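Local coordinates for glutathione S-transferase (Pseudomonas protegens, PDB 4IKH), which probably transfers glutathione to electrophilic substrates, as a dimeric member of the glutathione transferase superfamily, and binds two glutathione molecules per chain, at residues E110-A113 / R114-I118. Numbering follows the deposited sequence.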
ATOM      1  N   GLU A 110     -12.928 -15.441   3.314  1.00 77.38           N
ATOM      2  CA  GLU A 110     -13.306 -14.564   4.409  1.00 83.73           C
ATOM      3  C   GLU A 110     -12.560 -15.012   5.650  1.00 82.53           C
ATOM      4  O   GLU A 110     -11.481 -15.612   5.550  1.00 79.75           O
ATOM      5  CB  GLU A 110     -14.814 -14.610   4.655  1.00 92.10           C
ATOM      6  CG  GLU A 110     -15.358 -16.009   4.904  1.00102.20           C
ATOM      7  CD  GLU A 110     -16.828 -16.140   4.551  1.00111.85           C
ATOM      8  OE1 GLU A 110     -17.669 -15.492   5.212  1.00115.49           O
ATOM      9  OE2 GLU A 110     -17.142 -16.891   3.603  1.00114.61           O
ATOM     10  N   SER A 111     -13.154 -14.724   6.805  1.00 75.94           N
ATOM     11  CA  SER A 111     -12.589 -15.046   8.116  1.00 69.42           C
ATOM     12  C   SER A 111     -11.402 -14.160   8.447  1.00 54.50           C
ATOM     13  O   SER A 111     -11.029 -13.274   7.670  1.00 50.42           O
ATOM     14  CB  SER A 111     -12.187 -16.522   8.229  1.00 75.09           C
ATOM     15  OG  SER A 111     -10.979 -16.764   7.527  1.00 82.22           O
ATOM     16  N   ALA A 112     -10.824 -14.401   9.618  1.00 50.40           N
ATOM     17  CA  ALA A 112      -9.681 -13.642  10.087  1.00 52.85           C
ATOM     18  C   ALA A 112      -8.535 -13.720   9.081  1.00 50.34           C
ATOM     19  O   ALA A 112      -7.858 -12.723   8.825  1.00 52.38           O
ATOM     20  CB  ALA A 112      -9.239 -14.162  11.450  1.00 51.48           C
ATOM     21  N   ALA A 113      -8.342 -14.901   8.496  1.00 42.18           N
ATOM     22  CA  ALA A 113      -7.208 -15.147   7.599  1.00 46.28           C
ATOM     23  C   ALA A 113      -7.170 -14.217   6.379  1.00 41.78           C
ATOM     24  O   ALA A 113      -6.096 -13.751   5.979  1.00 42.43           O
ATOM     25  CB  ALA A 113      -7.160 -16.621   7.172  1.00 42.72           C
ATOM     26  N   ARG A 114      -8.330 -13.955   5.784  1.00 41.07           N
ATOM     27  CA  ARG A 114      -8.409 -13.002   4.673  1.00 40.10           C
ATOM     28  C   ARG A 114      -7.844 -11.639   5.062  1.00 32.47           C
ATOM     29  O   ARG A 114      -7.000 -11.085   4.356  1.00 39.75           O
ATOM     30  CB  ARG A 114      -9.856 -12.845   4.181  1.00 45.51           C
ATOM     31  CG  ARG A 114      -9.985 -11.941   2.947  1.00 46.87           C
ATOM     32  CD  ARG A 114     -11.437 -11.779   2.475  1.00 41.62           C
ATOM     33  NE  ARG A 114     -11.514 -10.969   1.258  1.00 41.00           N
ATOM     34  CZ  ARG A 114     -11.411 -11.466   0.028  1.00 41.43           C
ATOM     35  NH1 ARG A 114     -11.225 -12.771  -0.144  1.00 39.17           N
ATOM     36  NH2 ARG A 114     -11.486 -10.667  -1.028  1.00 41.15           N
ATOM     37  N   TYR A 115      -8.299 -11.097   6.186  1.00 39.21           N
ATOM     38  CA  TYR A 115      -7.911  -9.742   6.572  1.00 40.22           C
ATOM     39  C   TYR A 115      -6.468  -9.663   7.056  1.00 38.27           C
ATOM     40  O   TYR A 115      -5.781  -8.646   6.865  1.00 34.48           O
ATOM     41  CB  TYR A 115      -8.906  -9.173   7.591  1.00 34.97           C
ATOM     42  CG  TYR A 115     -10.295  -9.100   7.004  1.00 36.41           C
ATOM     43  CD1 TYR A 115     -10.596  -8.175   6.007  1.00 35.64           C
ATOM     44  CD2 TYR A 115     -11.296  -9.970   7.417  1.00 40.55           C
ATOM     45  CE1 TYR A 115     -11.856  -8.115   5.450  1.00 36.65           C
ATOM     46  CE2 TYR A 115     -12.558  -9.916   6.865  1.00 44.90           C
ATOM     47  CZ  TYR A 115     -12.832  -8.979   5.885  1.00 44.32           C
ATOM     48  OH  TYR A 115     -14.086  -8.915   5.328  1.00 50.66           O
ATOM     49  N   GLU A 116      -5.999 -10.747   7.664  1.00 39.75           N
ATOM     50  CA  GLU A 116      -4.590 -10.860   8.018  1.00 39.73           C
ATOM     51  C   GLU A 116      -3.709 -10.961   6.782  1.00 33.97           C
ATOM     52  O   GLU A 116      -2.583 -10.465   6.776  1.00 32.56           O
ATOM     53  CB  GLU A 116      -4.363 -12.065   8.930  1.00 44.95           C
ATOM     54  CG  GLU A 116      -4.936 -11.851  10.316  1.00 51.18           C
ATOM     55  CD  GLU A 116      -5.015 -13.125  11.123  1.00 56.57           C
ATOM     56  OE1 GLU A 116      -4.755 -14.212  10.557  1.00 57.58           O
ATOM     57  OE2 GLU A 116      -5.346 -13.028  12.321  1.00 58.30           O
ATOM     58  N   THR A 117      -4.207 -11.612   5.737  1.00 32.28           N
ATOM     59  CA  THR A 117      -3.458 -11.652   4.483  1.00 29.67           C
ATOM     60  C   THR A 117      -3.374 -10.253   3.854  1.00 33.44           C
ATOM     61  O   THR A 117      -2.298  -9.820   3.431  1.00 30.46           O
ATOM     62  CB  THR A 117      -4.085 -12.631   3.491  1.00 31.35           C
ATOM     63  OG1 THR A 117      -4.262 -13.900   4.129  1.00 39.43           O
ATOM     64  CG2 THR A 117      -3.184 -12.808   2.283  1.00 33.25           C
ATOM     65  N   ILE A 118      -4.505  -9.544   3.789  1.00 31.24           N
ATOM     66  CA  ILE A 118      -4.504  -8.186   3.252  1.00 25.30           C
ATOM     67  C   ILE A 118      -3.592  -7.304   4.105  1.00 25.35           C
ATOM     68  O   ILE A 118      -2.888  -6.435   3.592  1.00 31.32           O
ATOM     69  CB  ILE A 118      -5.951  -7.599   3.163  1.00 26.04           C
ATOM     70  CG1 ILE A 118      -6.785  -8.416   2.174  1.00 27.90           C
ATOM     71  CG2 ILE A 118      -5.929  -6.134   2.709  1.00 27.61           C
ATOM     72  CD1 ILE A 118      -8.272  -8.196   2.292  1.00 37.53           C
TER
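The Tyr115 ring meets the Ser111 carbonyl obliquely. Ser111 O lies 3.3 Å from Tyr115 CD2, near the CB end of the ring. Tyr98 of the second subunit makes an edge-to-face stack with the same ring. The phenol OH is hydrogen-bonded to Asp101 of the second subunit, which fixes the far end of the ring. The flat carboxylate of Glu116 lies beside the first turn. Glu116 CG sits 3.4 Å from Ala112 O, and Glu116 OE2 is 4.1 Å from Ala112 CB. With chi1 at -71°, CG stands beside the backbone N and the chain runs back over Ala112. Leu87 of the second subunit packs on both Ala112 and Glu116.

This is the N-terminal turn of helix 111-140, which opens the all-helical C-terminal domain of the glutathione transferase fold. The turn faces the dimer partner and lies away from the glutathione sites. Glu116 N bonds to Ala112 O at 3.0 Å, and this i to i+4 bond is nearly straight. Ala113 O is gripped twice by Thr117. Thr117 N donates to Ala113 O at 2.9 Å and Thr117 OG1 to the same Ala113 O at 2.6 Å, from opposite faces of the carbonyl plane. A chi1 of -52° sets Thr117 OG1 beside its own backbone N, on the side facing the carbonyl one turn earlier. Thr117 is buried, with Met177 and Thr182 of the same chain against its side chain. The bond from Arg114 N to Ser111 O is weak. Arg114 CB rests 3.5 Å from Glu110 O, and CD passes alongside the Glu110 backbone. The extended chain carries the guanidinium away from the turn, where NH2 forms a salt bridge with Asp101 of the same chain and NH1 bonds to Ala108 O.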